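Local coordinates for protein probable dehydrogenase (Bordetella bronchiseptica, PDB 3MOI) that is a putative oxidoreductase of the GFO/IDH/MocA type, probably binding a nicotinamide dinucleotide through its Rossmann-fold domain and passing hydride to or from an unidentified substrate, at residues F5-L10 against P20-H25; E42-G45 against G49-V52. One frame throughout, in Å; residues are numbered along the deposited sequence.

Interaction 1: residues F5-L10 against P20-H25; sequences FGICGL and PAMRHH
Met22 reaches from its helix to the strand residues Phe5 and Ile7, and its side chain makes the whole contact from the helix side. Its CB points at the strand, and SD lies anti to CA (chi2 -171°), which carries the chain straight outward. SD is the first atom to touch: it stands 3.8 Å from Phe5 CB and, with 4.4 Å to Ile7 CG1, just reaches the isoleucine branch. Relative to the ring, SD is oblique, 4.3 Å from the Phe5 ring centroid and 32° off the normal, a Met-aromatic contact. The chain stays extended about CG-SD, with CE anti to CB, which sets CE over the ring. That methyl lies 3.3 Å from the centroid and 13° off the normal, the geometry of a CH-pi contact over the face, and the two side chains cross at about a right angle. All three residues are buried. The contact ties strand 3-8 to helix 12-24, the first two elements of a beta-alpha-beta unit completed by strand 28-34. Around it, Met22 also touches Ile30 of strand 28-34, Tyr69 of strand 67-70 and Ile345, whose helix 340-352 packs alongside.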
ATOM      1  N   PHE A   5     -34.537 -17.751 -12.381  1.00 35.86           N
ATOM      2  CA  PHE A   5     -33.531 -18.137 -11.414  1.00 36.33           C
ATOM      3  C   PHE A   5     -34.139 -18.862 -10.264  1.00 35.64           C
ATOM      4  O   PHE A   5     -35.197 -18.465  -9.801  1.00 35.11           O
ATOM      5  CB  PHE A   5     -32.871 -16.915 -10.801  1.00 36.21           C
ATOM      6  CG  PHE A   5     -31.643 -16.504 -11.475  1.00 38.23           C
ATOM      7  CD1 PHE A   5     -31.634 -15.399 -12.323  1.00 41.96           C
ATOM      8  CD2 PHE A   5     -30.469 -17.207 -11.285  1.00 38.84           C
ATOM      9  CE1 PHE A   5     -30.452 -14.998 -12.945  1.00 40.44           C
ATOM     10  CE2 PHE A   5     -29.299 -16.820 -11.916  1.00 36.89           C
ATOM     11  CZ  PHE A   5     -29.293 -15.720 -12.728  1.00 39.04           C
ATOM     12  N   GLY A   6     -33.462 -19.906  -9.800  1.00 35.46           N
ATOM     13  CA  GLY A   6     -33.729 -20.447  -8.463  1.00 36.21           C
ATOM     14  C   GLY A   6     -32.602 -20.048  -7.496  1.00 36.22           C
ATOM     15  O   GLY A   6     -31.439 -20.136  -7.865  1.00 36.59           O
ATOM     16  N   ILE A   7     -32.926 -19.642  -6.273  1.00 35.54           N
ATOM     17  CA  ILE A   7     -31.902 -19.384  -5.283  1.00 36.18           C
ATOM     18  C   ILE A   7     -31.678 -20.567  -4.397  1.00 36.98           C
ATOM     19  O   ILE A   7     -32.606 -21.097  -3.845  1.00 38.45           O
ATOM     20  CB  ILE A   7     -32.228 -18.220  -4.390  1.00 35.67           C
ATOM     21  CG1 ILE A   7     -32.498 -16.970  -5.232  1.00 34.98           C
ATOM     22  CG2 ILE A   7     -31.049 -17.974  -3.475  1.00 36.16           C
ATOM     23  CD1 ILE A   7     -32.480 -15.689  -4.430  1.00 31.39           C
ATOM     24  N   CYS A   8     -30.438 -21.001  -4.240  1.00 38.58           N
ATOM     25  CA  CYS A   8     -30.153 -22.243  -3.476  1.00 39.83           C
ATOM     26  C   CYS A   8     -29.227 -21.923  -2.345  1.00 39.50           C
ATOM     27  O   CYS A   8     -28.021 -21.777  -2.577  1.00 39.63           O
ATOM     28  CB  CYS A   8     -29.482 -23.265  -4.393  1.00 40.70           C
ATOM     29  SG  CYS A   8     -28.611 -24.650  -3.571  1.00 45.63           S
ATOM     30  N   GLY A   9     -29.800 -21.801  -1.140  1.00 38.75           N
ATOM     31  CA  GLY A   9     -29.077 -21.419   0.050  1.00 37.93           C
ATOM     32  C   GLY A   9     -29.497 -20.008   0.391  1.00 37.88           C
ATOM     33  O   GLY A   9     -29.200 -19.098  -0.353  1.00 37.66           O
ATOM     34  N   LEU A  10     -30.177 -19.819   1.530  1.00 37.80           N
ATOM     35  CA  LEU A  10     -30.813 -18.554   1.842  1.00 37.49           C
ATOM     36  C   LEU A  10     -30.221 -17.915   3.074  1.00 38.53           C
ATOM     37  O   LEU A  10     -30.943 -17.448   3.966  1.00 39.54           O
ATOM     38  CB  LEU A  10     -32.311 -18.772   2.023  1.00 36.88           C
ATOM     39  CG  LEU A  10     -33.182 -18.943   0.753  1.00 36.34           C
ATOM     40  CD1 LEU A  10     -34.592 -19.425   1.107  1.00 32.51           C
ATOM     41  CD2 LEU A  10     -33.253 -17.673  -0.126  1.00 30.30           C
ATOM     42  N   PRO A  20     -32.987  -9.293  -3.373  1.00 38.87           N
ATOM     43  CA  PRO A  20     -33.640  -8.022  -3.745  1.00 39.67           C
ATOM     44  C   PRO A  20     -33.110  -7.483  -5.056  1.00 40.37           C
ATOM     45  O   PRO A  20     -33.893  -7.079  -5.933  1.00 41.92           O
ATOM     46  CB  PRO A  20     -33.290  -7.077  -2.588  1.00 39.68           C
ATOM     47  CG  PRO A  20     -32.781  -7.983  -1.472  1.00 39.80           C
ATOM     48  CD  PRO A  20     -32.128  -9.127  -2.197  1.00 39.12           C
ATOM     49  N   ALA A  21     -31.794  -7.557  -5.226  1.00 40.48           N
ATOM     50  CA  ALA A  21     -31.146  -7.159  -6.486  1.00 40.33           C
ATOM     51  C   ALA A  21     -31.683  -7.906  -7.685  1.00 40.06           C
ATOM     52  O   ALA A  21     -31.814  -7.328  -8.757  1.00 39.62           O
ATOM     53  CB  ALA A  21     -29.614  -7.334  -6.391  1.00 39.84           C
ATOM     54  N   MET A  22     -32.009  -9.187  -7.509  1.00 40.96           N
ATOM     55  CA  MET A  22     -32.659  -9.964  -8.584  1.00 41.00           C
ATOM     56  C   MET A  22     -34.063  -9.458  -8.888  1.00 42.25           C
ATOM     57  O   MET A  22     -34.423  -9.372 -10.068  1.00 42.58           O
ATOM     58  CB  MET A  22     -32.755 -11.465  -8.248  1.00 40.79           C
ATOM     59  CG  MET A  22     -31.595 -12.337  -8.666  1.00 37.43           C
ATOM     60  SD  MET A  22     -31.843 -14.123  -8.494  1.00 27.76           S
ATOM     61  CE  MET A  22     -30.314 -14.528  -9.262  1.00 33.12           C
ATOM     62  N   ARG A  23     -34.866  -9.160  -7.853  1.00 44.00           N
ATOM     63  CA  ARG A  23     -36.248  -8.667  -8.091  1.00 45.96           C
ATOM     64  C   ARG A  23     -36.084  -7.463  -8.983  1.00 46.11           C
ATOM     65  O   ARG A  23     -36.458  -7.483 -10.149  1.00 46.48           O
ATOM     66  CB  ARG A  23     -36.994  -8.282  -6.792  1.00 46.84           C
ATOM     67  CG  ARG A  23     -38.403  -8.903  -6.686  1.00 51.60           C
ATOM     68  CD  ARG A  23     -39.453  -8.032  -5.964  1.00 58.43           C
ATOM     69  NE  ARG A  23     -39.800  -8.431  -4.586  1.00 60.98           N
ATOM     70  CZ  ARG A  23     -39.115  -8.095  -3.494  1.00 63.33           C
ATOM     71  NH1 ARG A  23     -37.983  -7.397  -3.591  1.00 66.39           N
ATOM     72  NH2 ARG A  23     -39.553  -8.467  -2.290  1.00 62.87           N
ATOM     73  N   HIS A  24     -35.348  -6.492  -8.459  1.00 46.38           N
ATOM     74  CA  HIS A  24     -35.068  -5.276  -9.160  1.00 46.96           C
ATOM     75  C   HIS A  24     -34.399  -5.438 -10.498  1.00 46.04           C
ATOM     76  O   HIS A  24     -34.463  -4.549 -11.312  1.00 46.50           O
ATOM     77  CB  HIS A  24     -34.216  -4.369  -8.276  1.00 47.87           C
ATOM     78  CG  HIS A  24     -34.892  -3.997  -6.990  1.00 51.67           C
ATOM     79  ND1 HIS A  24     -34.241  -3.353  -5.964  1.00 55.82           N
ATOM     80  CD2 HIS A  24     -36.155  -4.219  -6.551  1.00 55.58           C
ATOM     81  CE1 HIS A  24     -35.081  -3.156  -4.961  1.00 57.73           C
ATOM     82  NE2 HIS A  24     -36.249  -3.674  -5.290  1.00 58.36           N
ATOM     83  N   HIS A  25     -33.713  -6.537 -10.752  1.00 45.08           N
ATOM     84  CA  HIS A  25     -33.092  -6.670 -12.062  1.00 43.66           C
ATOM     85  C   HIS A  25     -34.152  -7.111 -13.084  1.00 44.44           C
ATOM     86  O   HIS A  25     -34.993  -8.060 -12.834  1.00 43.88           O
ATOM     87  CB  HIS A  25     -31.888  -7.595 -12.026  1.00 42.84           C
ATOM     88  CG  HIS A  25     -30.944  -7.453 -13.189  1.00 38.55           C
ATOM     89  ND1 HIS A  25     -31.302  -7.732 -14.483  1.00 34.59           N
ATOM     90  CD2 HIS A  25     -29.614  -7.190 -13.230  1.00 36.63           C
ATOM     91  CE1 HIS A  25     -30.257  -7.583 -15.277  1.00 31.29           C
ATOM     92  NE2 HIS A  25     -29.216  -7.263 -14.540  1.00 31.81           N
TER

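Interaction 2: residues E42-G45 against G49-V52; sequences ERFG and GIPV
The ring of Phe44 and the CD1 methyl of Ile50 meet obliquely, CE2 to CD1 at 3.8 Å, one residue on the last turns of helix 38-48 and the other in the loop that leaves it. Phe44 holds CG anti to its backbone N (chi1 -170°), and although its CB does not aim at the loop, this torsion carries the CE2 side of the ring to the isoleucine. Ile50 answers with CG1 between its own backbone N and carbonyl carbon, and an extended chi2 that delivers CD1 to the ring. Val52 approaches differently: its CB points toward the helix, and CG1 rests on the backbone of Gly45, 3.6 Å from CA and 3.8 Å from the Gly45 N. Because Gly45 has no side chain, the valine methyl can lie directly against the main chain.

The backbone between these side chains is a Schellman motif. Gly49, with positive phi (67°), is the first residue to leave helical angles, and the chain folds back over the last turn. Ile50 N gives a hydrogen bond to Gly45 O of 3.1 Å, with an N-H...O angle of 144°; the donor lies in the carbonyl plane, on a lone pair. Gly49 N is also close to Gly45 O, at 3.0 Å. The chain reversal directs the loop toward strand 52-53, an outermost strand of the parallel Rossmann sheet within this chain. On the inner side, Phe44 and Ile50 both touch Ala33 of strand 28-34, and Ile50 reaches Ile30 as well. Phe44 also stacks with Tyr48 and meets the ring of Phe280 edge-to-face.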
ATOM      1  N   GLU A  42     -39.654 -20.739   4.410  1.00 46.32           N
ATOM      2  CA  GLU A  42     -41.112 -20.511   4.357  1.00 47.01           C
ATOM      3  C   GLU A  42     -41.382 -19.010   4.363  1.00 45.75           C
ATOM      4  O   GLU A  42     -42.134 -18.479   3.556  1.00 44.23           O
ATOM      5  CB  GLU A  42     -41.772 -21.157   5.582  1.00 47.73           C
ATOM      6  CG  GLU A  42     -43.152 -21.738   5.328  1.00 53.89           C
ATOM      7  CD  GLU A  42     -43.135 -23.272   5.079  1.00 60.03           C
ATOM      8  OE1 GLU A  42     -42.863 -24.026   6.078  1.00 63.89           O
ATOM      9  OE2 GLU A  42     -43.407 -23.693   3.909  1.00 59.59           O
ATOM     10  N   ARG A  43     -40.700 -18.332   5.279  1.00 45.56           N
ATOM     11  CA  ARG A  43     -40.741 -16.874   5.394  1.00 45.18           C
ATOM     12  C   ARG A  43     -40.370 -16.280   4.028  1.00 44.21           C
ATOM     13  O   ARG A  43     -41.116 -15.467   3.453  1.00 43.74           O
ATOM     14  CB  ARG A  43     -39.813 -16.432   6.529  1.00 45.44           C
ATOM     15  CG  ARG A  43     -40.350 -15.300   7.421  1.00 47.69           C
ATOM     16  CD  ARG A  43     -40.245 -15.582   8.980  1.00 49.32           C
ATOM     17  NE  ARG A  43     -39.109 -16.419   9.428  1.00 51.30           N
ATOM     18  CZ  ARG A  43     -37.805 -16.085   9.328  1.00 52.84           C
ATOM     19  NH1 ARG A  43     -37.418 -14.934   8.750  1.00 51.92           N
ATOM     20  NH2 ARG A  43     -36.865 -16.925   9.781  1.00 51.89           N
ATOM     21  N   PHE A  44     -39.276 -16.772   3.457  1.00 43.23           N
ATOM     22  CA  PHE A  44     -38.843 -16.320   2.137  1.00 42.74           C
ATOM     23  C   PHE A  44     -39.844 -16.635   1.007  1.00 42.57           C
ATOM     24  O   PHE A  44     -40.126 -15.796   0.148  1.00 41.84           O
ATOM     25  CB  PHE A  44     -37.478 -16.910   1.822  1.00 43.45           C
ATOM     26  CG  PHE A  44     -36.855 -16.340   0.620  1.00 41.47           C
ATOM     27  CD1 PHE A  44     -36.091 -15.214   0.710  1.00 39.98           C
ATOM     28  CD2 PHE A  44     -37.035 -16.936  -0.609  1.00 41.57           C
ATOM     29  CE1 PHE A  44     -35.510 -14.669  -0.412  1.00 41.11           C
ATOM     30  CE2 PHE A  44     -36.457 -16.404  -1.741  1.00 42.19           C
ATOM     31  CZ  PHE A  44     -35.691 -15.254  -1.639  1.00 40.34           C
ATOM     32  N   GLY A  45     -40.409 -17.829   1.015  1.00 42.75           N
ATOM     33  CA  GLY A  45     -41.473 -18.135   0.075  1.00 43.09           C
ATOM     34  C   GLY A  45     -42.671 -17.173   0.142  1.00 43.76           C
ATOM     35  O   GLY A  45     -43.208 -16.817  -0.914  1.00 44.10           O
ATOM     36  N   GLY A  49     -43.274 -14.640  -2.910  1.00 37.09           N
ATOM     37  CA  GLY A  49     -44.379 -15.220  -3.635  1.00 36.39           C
ATOM     38  C   GLY A  49     -43.929 -16.379  -4.487  1.00 36.19           C
ATOM     39  O   GLY A  49     -44.396 -16.536  -5.608  1.00 35.58           O
ATOM     40  N   ILE A  50     -43.033 -17.211  -3.957  1.00 35.02           N
ATOM     41  CA  ILE A  50     -42.586 -18.361  -4.722  1.00 34.06           C
ATOM     42  C   ILE A  50     -42.648 -19.691  -3.979  1.00 33.46           C
ATOM     43  O   ILE A  50     -42.650 -19.711  -2.743  1.00 35.00           O
ATOM     44  CB  ILE A  50     -41.154 -18.136  -5.177  1.00 34.05           C
ATOM     45  CG1 ILE A  50     -40.270 -17.777  -3.979  1.00 34.04           C
ATOM     46  CG2 ILE A  50     -41.134 -17.085  -6.235  1.00 31.19           C
ATOM     47  CD1 ILE A  50     -38.799 -17.945  -4.289  1.00 33.37           C
ATOM     48  N   PRO A  51     -42.660 -20.803  -4.730  1.00 32.43           N
ATOM     49  CA  PRO A  51     -42.567 -22.106  -4.086  1.00 32.03           C
ATOM     50  C   PRO A  51     -41.165 -22.280  -3.506  1.00 32.03           C
ATOM     51  O   PRO A  51     -40.258 -21.826  -4.121  1.00 33.41           O
ATOM     52  CB  PRO A  51     -42.769 -23.093  -5.238  1.00 31.99           C
ATOM     53  CG  PRO A  51     -42.440 -22.384  -6.507  1.00 31.31           C
ATOM     54  CD  PRO A  51     -42.540 -20.899  -6.213  1.00 32.85           C
ATOM     55  N   VAL A  52     -40.999 -22.929  -2.354  1.00 31.35           N
ATOM     56  CA  VAL A  52     -39.689 -23.210  -1.795  1.00 31.27           C
ATOM     57  C   VAL A  52     -39.517 -24.684  -1.460  1.00 31.78           C
ATOM     58  O   VAL A  52     -40.490 -25.421  -1.494  1.00 32.12           O
ATOM     59  CB  VAL A  52     -39.479 -22.413  -0.571  1.00 31.17           C
ATOM     60  CG1 VAL A  52     -39.514 -20.920  -0.947  1.00 31.79           C
ATOM     61  CG2 VAL A  52     -40.546 -22.767   0.438  1.00 27.60           C
TER

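Overall arrangement
Both interactions lie in the NAD-binding Rossmann-fold part of the chain, in series along the sequence, with centres about 12 Å apart. Interaction 1 is fully buried and made entirely by side chains, a sulfur and methyl against an aromatic face and an aliphatic branch, joining a central strand to its following helix. Interaction 2 lies at the surface, where the backbone hydrogen bond of a Schellman motif accompanies apolar packing at a helix end. Strand 28-34 borders both, touched by Phe5 and Met22 in one and by Phe44 and Ile50 in the other. They meet directly: Phe44 CZ packs against Leu10 CD2 at 3.8 Å, Leu10 lying within a glycine-rich GxGxxG turn consistent with dinucleotide binding.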